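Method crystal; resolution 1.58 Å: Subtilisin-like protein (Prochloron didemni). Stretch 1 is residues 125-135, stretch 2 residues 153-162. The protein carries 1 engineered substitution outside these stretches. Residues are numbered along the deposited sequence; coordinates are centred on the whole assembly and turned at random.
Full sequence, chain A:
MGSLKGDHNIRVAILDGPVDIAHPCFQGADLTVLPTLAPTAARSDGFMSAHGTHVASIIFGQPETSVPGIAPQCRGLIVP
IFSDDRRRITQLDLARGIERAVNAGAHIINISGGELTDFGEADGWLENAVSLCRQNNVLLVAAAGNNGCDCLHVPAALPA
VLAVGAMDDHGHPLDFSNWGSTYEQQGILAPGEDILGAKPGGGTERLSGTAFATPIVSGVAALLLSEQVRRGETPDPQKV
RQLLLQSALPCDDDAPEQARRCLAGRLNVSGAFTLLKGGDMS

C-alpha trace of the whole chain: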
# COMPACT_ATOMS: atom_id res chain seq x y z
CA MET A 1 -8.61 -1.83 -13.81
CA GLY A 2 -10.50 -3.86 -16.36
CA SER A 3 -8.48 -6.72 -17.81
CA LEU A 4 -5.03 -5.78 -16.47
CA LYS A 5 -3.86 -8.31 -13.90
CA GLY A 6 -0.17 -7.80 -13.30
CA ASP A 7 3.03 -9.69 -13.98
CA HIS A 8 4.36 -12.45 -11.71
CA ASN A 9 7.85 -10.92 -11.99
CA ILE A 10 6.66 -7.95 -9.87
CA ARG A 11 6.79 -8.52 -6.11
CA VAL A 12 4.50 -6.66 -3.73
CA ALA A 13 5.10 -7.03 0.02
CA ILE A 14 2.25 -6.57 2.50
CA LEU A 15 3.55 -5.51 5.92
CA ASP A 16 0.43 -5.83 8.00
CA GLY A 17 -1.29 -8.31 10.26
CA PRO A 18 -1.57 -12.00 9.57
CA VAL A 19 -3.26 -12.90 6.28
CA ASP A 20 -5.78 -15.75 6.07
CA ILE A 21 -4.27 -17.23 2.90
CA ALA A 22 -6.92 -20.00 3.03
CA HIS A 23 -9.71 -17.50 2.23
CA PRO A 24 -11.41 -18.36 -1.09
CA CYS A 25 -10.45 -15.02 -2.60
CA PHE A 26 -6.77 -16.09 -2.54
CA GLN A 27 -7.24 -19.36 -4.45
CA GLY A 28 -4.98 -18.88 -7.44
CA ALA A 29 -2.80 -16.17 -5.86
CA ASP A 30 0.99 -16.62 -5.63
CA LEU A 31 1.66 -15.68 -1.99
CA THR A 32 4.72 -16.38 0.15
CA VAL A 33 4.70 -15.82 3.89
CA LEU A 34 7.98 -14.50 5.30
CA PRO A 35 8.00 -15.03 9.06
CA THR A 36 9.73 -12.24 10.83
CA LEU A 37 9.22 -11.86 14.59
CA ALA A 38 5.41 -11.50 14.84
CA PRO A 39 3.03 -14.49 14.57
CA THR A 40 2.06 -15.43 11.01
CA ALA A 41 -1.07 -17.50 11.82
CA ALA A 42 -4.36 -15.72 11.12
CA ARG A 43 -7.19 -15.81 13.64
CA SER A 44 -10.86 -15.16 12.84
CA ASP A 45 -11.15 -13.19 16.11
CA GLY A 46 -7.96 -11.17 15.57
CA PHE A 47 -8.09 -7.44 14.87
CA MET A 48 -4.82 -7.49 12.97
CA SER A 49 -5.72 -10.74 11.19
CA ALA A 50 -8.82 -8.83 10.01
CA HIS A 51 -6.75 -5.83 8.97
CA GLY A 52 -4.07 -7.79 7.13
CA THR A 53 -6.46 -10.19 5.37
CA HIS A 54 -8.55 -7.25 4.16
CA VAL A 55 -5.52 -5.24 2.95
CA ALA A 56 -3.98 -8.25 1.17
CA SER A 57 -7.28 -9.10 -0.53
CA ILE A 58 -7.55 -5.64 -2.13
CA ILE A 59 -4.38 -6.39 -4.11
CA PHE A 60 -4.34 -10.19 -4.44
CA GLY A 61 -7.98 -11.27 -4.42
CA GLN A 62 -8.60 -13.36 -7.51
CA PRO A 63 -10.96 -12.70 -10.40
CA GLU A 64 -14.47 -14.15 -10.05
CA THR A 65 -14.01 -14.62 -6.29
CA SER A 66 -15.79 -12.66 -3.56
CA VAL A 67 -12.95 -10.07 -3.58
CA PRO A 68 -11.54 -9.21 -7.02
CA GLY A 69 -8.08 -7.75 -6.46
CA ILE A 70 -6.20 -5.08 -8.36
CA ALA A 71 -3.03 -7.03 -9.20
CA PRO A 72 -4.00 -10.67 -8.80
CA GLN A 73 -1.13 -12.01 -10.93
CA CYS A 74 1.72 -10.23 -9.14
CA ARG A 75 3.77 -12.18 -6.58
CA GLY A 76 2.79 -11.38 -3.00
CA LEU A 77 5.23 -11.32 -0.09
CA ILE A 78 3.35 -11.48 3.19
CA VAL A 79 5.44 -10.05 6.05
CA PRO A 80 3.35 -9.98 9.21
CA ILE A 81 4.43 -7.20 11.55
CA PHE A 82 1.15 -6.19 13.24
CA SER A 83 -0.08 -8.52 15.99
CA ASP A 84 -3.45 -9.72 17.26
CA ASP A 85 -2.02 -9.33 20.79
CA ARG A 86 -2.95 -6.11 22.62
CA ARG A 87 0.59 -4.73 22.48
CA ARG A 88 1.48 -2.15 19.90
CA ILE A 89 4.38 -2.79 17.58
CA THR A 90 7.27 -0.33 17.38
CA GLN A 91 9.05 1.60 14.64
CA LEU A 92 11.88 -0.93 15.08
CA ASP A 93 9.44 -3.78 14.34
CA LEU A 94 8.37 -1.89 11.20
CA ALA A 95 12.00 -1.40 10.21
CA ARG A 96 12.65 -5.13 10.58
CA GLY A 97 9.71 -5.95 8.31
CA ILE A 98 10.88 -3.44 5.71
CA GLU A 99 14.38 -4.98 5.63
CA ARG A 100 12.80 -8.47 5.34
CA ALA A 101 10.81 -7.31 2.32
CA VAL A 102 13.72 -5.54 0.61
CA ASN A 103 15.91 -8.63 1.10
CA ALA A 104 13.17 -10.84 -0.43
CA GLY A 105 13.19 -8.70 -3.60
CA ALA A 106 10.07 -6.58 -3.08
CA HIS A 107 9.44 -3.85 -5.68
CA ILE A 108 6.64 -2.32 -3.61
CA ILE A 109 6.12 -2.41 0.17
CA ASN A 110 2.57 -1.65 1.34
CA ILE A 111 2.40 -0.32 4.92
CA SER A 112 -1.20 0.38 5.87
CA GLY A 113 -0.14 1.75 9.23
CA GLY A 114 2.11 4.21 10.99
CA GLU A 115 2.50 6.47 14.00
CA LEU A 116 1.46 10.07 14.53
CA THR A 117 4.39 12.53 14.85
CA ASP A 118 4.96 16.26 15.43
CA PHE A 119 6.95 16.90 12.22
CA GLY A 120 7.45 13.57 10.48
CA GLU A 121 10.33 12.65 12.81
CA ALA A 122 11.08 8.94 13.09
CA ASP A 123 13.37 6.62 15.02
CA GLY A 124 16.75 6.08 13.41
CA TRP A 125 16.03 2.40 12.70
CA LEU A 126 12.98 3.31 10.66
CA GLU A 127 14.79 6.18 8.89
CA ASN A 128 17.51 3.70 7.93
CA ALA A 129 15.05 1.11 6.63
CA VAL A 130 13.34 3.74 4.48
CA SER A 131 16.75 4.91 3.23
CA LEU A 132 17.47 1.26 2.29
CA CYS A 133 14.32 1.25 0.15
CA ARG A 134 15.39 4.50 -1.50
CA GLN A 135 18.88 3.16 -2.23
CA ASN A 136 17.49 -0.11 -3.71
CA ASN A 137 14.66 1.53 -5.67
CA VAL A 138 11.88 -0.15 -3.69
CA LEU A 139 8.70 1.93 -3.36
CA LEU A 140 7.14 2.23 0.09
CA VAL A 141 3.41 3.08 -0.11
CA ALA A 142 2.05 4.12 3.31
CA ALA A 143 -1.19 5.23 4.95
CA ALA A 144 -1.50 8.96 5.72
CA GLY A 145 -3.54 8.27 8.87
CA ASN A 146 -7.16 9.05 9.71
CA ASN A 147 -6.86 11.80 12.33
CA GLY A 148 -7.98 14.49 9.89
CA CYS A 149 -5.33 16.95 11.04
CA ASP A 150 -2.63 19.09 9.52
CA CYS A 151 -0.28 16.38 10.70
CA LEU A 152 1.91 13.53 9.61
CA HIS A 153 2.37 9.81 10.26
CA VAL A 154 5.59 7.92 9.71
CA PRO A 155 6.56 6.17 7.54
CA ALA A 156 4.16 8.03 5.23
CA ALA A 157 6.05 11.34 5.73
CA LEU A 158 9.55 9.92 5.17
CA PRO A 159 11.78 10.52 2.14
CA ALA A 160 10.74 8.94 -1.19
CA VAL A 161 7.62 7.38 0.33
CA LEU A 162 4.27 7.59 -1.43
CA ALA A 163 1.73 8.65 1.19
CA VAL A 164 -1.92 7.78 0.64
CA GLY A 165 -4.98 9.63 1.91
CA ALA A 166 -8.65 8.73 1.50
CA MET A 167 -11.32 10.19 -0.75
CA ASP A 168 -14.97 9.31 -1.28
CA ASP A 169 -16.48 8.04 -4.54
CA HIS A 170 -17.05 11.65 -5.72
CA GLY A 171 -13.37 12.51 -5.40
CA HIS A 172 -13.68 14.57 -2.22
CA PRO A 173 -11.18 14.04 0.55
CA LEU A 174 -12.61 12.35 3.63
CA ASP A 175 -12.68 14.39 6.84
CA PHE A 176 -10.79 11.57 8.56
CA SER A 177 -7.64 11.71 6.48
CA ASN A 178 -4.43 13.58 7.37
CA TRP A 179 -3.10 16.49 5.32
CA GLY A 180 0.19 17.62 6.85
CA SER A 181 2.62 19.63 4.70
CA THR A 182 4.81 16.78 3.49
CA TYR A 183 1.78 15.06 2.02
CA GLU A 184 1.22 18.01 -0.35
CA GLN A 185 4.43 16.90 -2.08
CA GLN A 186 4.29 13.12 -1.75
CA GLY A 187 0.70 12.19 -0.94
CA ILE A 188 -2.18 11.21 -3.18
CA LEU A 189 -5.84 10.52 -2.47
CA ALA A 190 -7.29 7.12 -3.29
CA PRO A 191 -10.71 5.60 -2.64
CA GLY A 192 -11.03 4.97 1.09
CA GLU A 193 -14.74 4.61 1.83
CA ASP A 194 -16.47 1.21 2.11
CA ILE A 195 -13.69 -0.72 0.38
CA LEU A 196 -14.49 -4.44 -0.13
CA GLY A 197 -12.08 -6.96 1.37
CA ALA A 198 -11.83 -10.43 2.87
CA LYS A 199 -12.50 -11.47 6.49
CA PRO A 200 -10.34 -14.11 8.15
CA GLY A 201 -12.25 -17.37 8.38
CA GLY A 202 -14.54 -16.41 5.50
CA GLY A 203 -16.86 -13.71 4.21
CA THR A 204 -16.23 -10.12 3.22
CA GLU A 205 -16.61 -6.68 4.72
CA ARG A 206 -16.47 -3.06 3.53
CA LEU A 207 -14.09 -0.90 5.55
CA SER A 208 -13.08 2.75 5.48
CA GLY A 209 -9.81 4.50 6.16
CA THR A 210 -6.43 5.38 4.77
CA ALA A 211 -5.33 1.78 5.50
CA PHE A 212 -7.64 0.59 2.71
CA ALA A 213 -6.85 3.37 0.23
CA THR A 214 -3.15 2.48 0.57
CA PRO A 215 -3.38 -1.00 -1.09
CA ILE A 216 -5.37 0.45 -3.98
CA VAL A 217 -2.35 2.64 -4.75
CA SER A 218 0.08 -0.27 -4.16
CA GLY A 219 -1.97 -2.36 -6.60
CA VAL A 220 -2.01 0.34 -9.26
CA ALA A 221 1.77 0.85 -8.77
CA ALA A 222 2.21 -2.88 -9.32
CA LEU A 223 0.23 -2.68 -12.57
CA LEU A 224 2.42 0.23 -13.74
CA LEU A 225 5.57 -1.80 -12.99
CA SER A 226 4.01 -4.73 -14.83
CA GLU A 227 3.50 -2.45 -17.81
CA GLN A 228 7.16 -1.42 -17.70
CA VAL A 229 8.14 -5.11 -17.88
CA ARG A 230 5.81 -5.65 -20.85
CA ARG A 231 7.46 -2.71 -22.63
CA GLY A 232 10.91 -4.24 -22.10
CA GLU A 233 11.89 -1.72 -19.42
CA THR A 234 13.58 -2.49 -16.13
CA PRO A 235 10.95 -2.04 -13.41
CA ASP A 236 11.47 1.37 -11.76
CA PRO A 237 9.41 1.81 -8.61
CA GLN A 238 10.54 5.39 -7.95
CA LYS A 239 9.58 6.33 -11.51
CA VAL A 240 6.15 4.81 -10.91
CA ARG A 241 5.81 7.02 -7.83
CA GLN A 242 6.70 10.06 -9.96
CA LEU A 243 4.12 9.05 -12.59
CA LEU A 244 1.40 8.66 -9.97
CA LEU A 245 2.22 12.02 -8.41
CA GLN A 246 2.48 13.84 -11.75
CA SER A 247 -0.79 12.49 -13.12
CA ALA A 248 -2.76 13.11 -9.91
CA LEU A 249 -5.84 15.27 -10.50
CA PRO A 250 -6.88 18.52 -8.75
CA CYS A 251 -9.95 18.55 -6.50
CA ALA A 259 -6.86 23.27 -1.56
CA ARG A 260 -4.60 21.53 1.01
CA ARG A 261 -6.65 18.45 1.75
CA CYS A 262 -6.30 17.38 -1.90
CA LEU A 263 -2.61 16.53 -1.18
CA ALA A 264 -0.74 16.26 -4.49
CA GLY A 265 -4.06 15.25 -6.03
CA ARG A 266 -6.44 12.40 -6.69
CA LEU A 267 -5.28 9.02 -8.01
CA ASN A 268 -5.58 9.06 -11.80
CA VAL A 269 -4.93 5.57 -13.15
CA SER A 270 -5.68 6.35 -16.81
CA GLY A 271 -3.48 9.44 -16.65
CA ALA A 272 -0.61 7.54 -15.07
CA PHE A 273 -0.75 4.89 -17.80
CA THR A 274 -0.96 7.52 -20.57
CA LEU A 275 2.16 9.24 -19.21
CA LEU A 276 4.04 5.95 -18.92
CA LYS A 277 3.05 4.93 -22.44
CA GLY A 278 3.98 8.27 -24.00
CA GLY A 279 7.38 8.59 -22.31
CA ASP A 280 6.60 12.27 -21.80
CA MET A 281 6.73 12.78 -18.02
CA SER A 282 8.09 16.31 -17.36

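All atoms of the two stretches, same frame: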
# COMPACT_ATOMS: atom_id res chain seq x y z
N TRP A 125 16.15 3.71 13.34
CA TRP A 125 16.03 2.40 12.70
C TRP A 125 15.09 2.47 11.54
O TRP A 125 15.33 1.84 10.49
CB TRP A 125 15.50 1.34 13.66
CG TRP A 125 16.32 1.06 14.87
CD1 TRP A 125 16.01 1.39 16.19
CD2 TRP A 125 17.60 0.36 14.94
NE1 TRP A 125 16.99 0.96 17.04
CE2 TRP A 125 17.98 0.34 16.36
CE3 TRP A 125 18.45 -0.22 14.01
CZ2 TRP A 125 19.16 -0.25 16.80
CZ3 TRP A 125 19.64 -0.81 14.46
CH2 TRP A 125 19.99 -0.82 15.82
N LEU A 126 13.98 3.19 11.72
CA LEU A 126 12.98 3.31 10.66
C LEU A 126 13.50 4.20 9.54
O LEU A 126 13.32 3.88 8.37
CB LEU A 126 11.63 3.83 11.19
CG LEU A 126 10.50 3.93 10.16
CD1 LEU A 126 10.25 2.60 9.46
CD2 LEU A 126 9.23 4.41 10.84
N GLU A 127 14.17 5.30 9.89
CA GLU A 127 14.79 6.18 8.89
C GLU A 127 15.74 5.37 8.01
O GLU A 127 15.74 5.52 6.79
CB GLU A 127 15.54 7.32 9.56
CG GLU A 127 14.65 8.41 10.14
CD GLU A 127 15.44 9.53 10.80
OE1 GLU A 127 16.53 9.27 11.35
OE2 GLU A 127 14.95 10.68 10.77
N ASN A 128 16.52 4.50 8.64
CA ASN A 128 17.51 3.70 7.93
C ASN A 128 16.85 2.69 7.01
O ASN A 128 17.34 2.45 5.91
CB ASN A 128 18.42 2.96 8.92
CG ASN A 128 19.42 3.88 9.61
OD1 ASN A 128 19.53 5.07 9.29
ND2 ASN A 128 20.18 3.32 10.54
N ALA A 129 15.75 2.10 7.45
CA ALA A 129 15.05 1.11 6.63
C ALA A 129 14.44 1.79 5.41
O ALA A 129 14.44 1.24 4.31
CB ALA A 129 14.00 0.38 7.44
N VAL A 130 13.92 3.00 5.59
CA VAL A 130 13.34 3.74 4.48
C VAL A 130 14.44 4.20 3.52
O VAL A 130 14.25 4.16 2.29
CB VAL A 130 12.48 4.91 4.99
CG1 VAL A 130 11.98 5.77 3.84
CG2 VAL A 130 11.30 4.35 5.77
N SER A 131 15.58 4.59 4.06
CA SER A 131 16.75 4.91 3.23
C SER A 131 17.19 3.70 2.41
O SER A 131 17.55 3.85 1.23
CB SER A 131 17.90 5.41 4.11
OG SER A 131 19.06 5.68 3.33
N LEU A 132 17.14 2.51 3.00
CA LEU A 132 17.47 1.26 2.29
C LEU A 132 16.55 1.07 1.09
O LEU A 132 17.00 0.68 0.00
CB LEU A 132 17.37 0.06 3.24
CG LEU A 132 17.63 -1.33 2.65
CD1 LEU A 132 19.11 -1.48 2.34
CD2 LEU A 132 17.16 -2.44 3.59
N CYS A 133 15.26 1.32 1.27
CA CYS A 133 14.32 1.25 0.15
C CYS A 133 14.71 2.23 -0.94
O CYS A 133 14.70 1.90 -2.13
CB CYS A 133 12.90 1.56 0.61
SG CYS A 133 12.22 0.29 1.68
N ARG A 134 15.04 3.45 -0.54
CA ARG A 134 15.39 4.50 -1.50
C ARG A 134 16.64 4.11 -2.28
O ARG A 134 16.70 4.27 -3.51
CB ARG A 134 15.55 5.84 -0.79
CG ARG A 134 15.71 7.05 -1.71
CD ARG A 134 15.94 8.32 -0.89
NE ARG A 134 17.01 8.13 0.09
CZ ARG A 134 18.32 8.10 -0.16
NH1 ARG A 134 18.80 8.29 -1.40
NH2 ARG A 134 19.18 7.89 0.83
N GLN A 135 17.64 3.57 -1.59
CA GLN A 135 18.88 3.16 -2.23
C GLN A 135 18.74 1.95 -3.17
O GLN A 135 19.50 1.81 -4.13
CB GLN A 135 19.95 2.91 -1.18
CG GLN A 135 20.32 4.17 -0.42
CD GLN A 135 21.23 3.89 0.75
OE1 GLN A 135 20.78 3.45 1.81
NE2 GLN A 135 22.52 4.14 0.56
N HIS A 153 1.95 11.11 9.74
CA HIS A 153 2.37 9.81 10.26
C HIS A 153 3.68 9.44 9.58
O HIS A 153 3.95 9.85 8.45
CB HIS A 153 1.35 8.72 9.94
CG HIS A 153 0.14 8.70 10.83
ND1 HIS A 153 -0.55 7.56 11.09
CD2 HIS A 153 -0.51 9.72 11.51
CE1 HIS A 153 -1.60 7.85 11.88
NE2 HIS A 153 -1.56 9.16 12.18
N VAL A 154 4.47 8.64 10.29
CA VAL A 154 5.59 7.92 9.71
C VAL A 154 5.20 6.44 9.65
O VAL A 154 4.54 5.91 10.56
CB VAL A 154 6.89 8.16 10.51
CG1 VAL A 154 7.30 9.62 10.41
CG2 VAL A 154 6.79 7.71 11.97
N PRO A 155 5.62 5.75 8.59
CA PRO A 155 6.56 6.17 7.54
C PRO A 155 6.02 7.01 6.39
O PRO A 155 6.81 7.41 5.53
CB PRO A 155 7.07 4.83 7.01
CG PRO A 155 5.94 3.90 7.18
CD PRO A 155 5.33 4.30 8.49
N ALA A 156 4.73 7.28 6.34
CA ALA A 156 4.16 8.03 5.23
C ALA A 156 4.89 9.34 4.90
O ALA A 156 4.98 9.70 3.72
CB ALA A 156 2.69 8.32 5.48
N ALA A 157 5.39 10.05 5.91
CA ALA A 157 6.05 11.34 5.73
C ALA A 157 7.55 11.27 5.38
O ALA A 157 8.21 12.31 5.19
CB ALA A 157 5.87 12.21 6.99
N LEU A 158 8.11 10.06 5.29
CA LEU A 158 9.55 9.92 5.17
C LEU A 158 10.02 10.01 3.72
O LEU A 158 9.23 9.90 2.81
CB LEU A 158 10.01 8.63 5.84
CG LEU A 158 9.80 8.60 7.37
CD1 LEU A 158 10.31 7.27 7.93
CD2 LEU A 158 10.49 9.76 8.06
N PRO A 159 11.32 10.23 3.51
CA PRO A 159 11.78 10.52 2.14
C PRO A 159 11.52 9.41 1.11
O PRO A 159 11.77 8.25 1.37
CB PRO A 159 13.28 10.77 2.31
CG PRO A 159 13.43 11.18 3.74
CD PRO A 159 12.40 10.43 4.51
N ALA A 160 11.01 9.83 -0.05
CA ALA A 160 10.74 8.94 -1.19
C ALA A 160 9.57 7.99 -1.01
O ALA A 160 9.33 7.13 -1.86
CB ALA A 160 11.99 8.18 -1.61
N VAL A 161 8.83 8.15 0.08
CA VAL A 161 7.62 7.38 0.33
C VAL A 161 6.48 7.98 -0.47
O VAL A 161 6.48 9.19 -0.76
CB VAL A 161 7.31 7.32 1.84
CG1 VAL A 161 6.01 6.58 2.13
CG2 VAL A 161 8.50 6.64 2.54
N LEU A 162 5.54 7.14 -0.86
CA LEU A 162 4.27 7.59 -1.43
C LEU A 162 3.21 7.46 -0.35
O LEU A 162 2.86 6.35 0.06
CB LEU A 162 3.90 6.75 -2.65
CG LEU A 162 2.61 7.10 -3.38
CD1 LEU A 162 2.54 8.59 -3.72
CD2 LEU A 162 2.48 6.25 -4.65
O HOH W 1 12.00 5.36 0.60

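The contact is a small apolar packing of one helix face against a turn-rich loop, burying 346 Å² in total, with no direct hydrogen bond between the stretches. L126, V130 and R134 recur every four residues along the helix, so their CA-to-CB bonds all point toward the loop; V130 N to L126 O (3.0 Å) and R134 N to V130 O (3.0 Å) fix that spacing.

V130, with chi1 at 174° (t), sits at the centre and uses both methyls: CG2 lies 3.8 Å from L158 CD1, while CG1 lies 3.8 Å from V161 CG2 and 3.5 Å from P159 O. L126 packs beside it, its CG 4.0 Å from L158 CD1 and its CD2 4.3 Å from V154 CG2. The branched chains of leucine and valine suit these buried positions, where they offer carbon surface and no polar group to satisfy.

Consecutive turns shape the loop surface. A type I turn from P155, which follows a cis peptide bond, closes with L158 N to P155 O at 3.0 Å; a type II turn runs from L158 to V161. In the second, A160 adopts positive phi (71°) and its CB meets R134 CG at 3.9 Å, so the arginine contributes its aliphatic stem. Water 1 lies 3.1 Å from V130 O and 3.0 Å from P159 O, within hydrogen-bonding reach of both carbonyls.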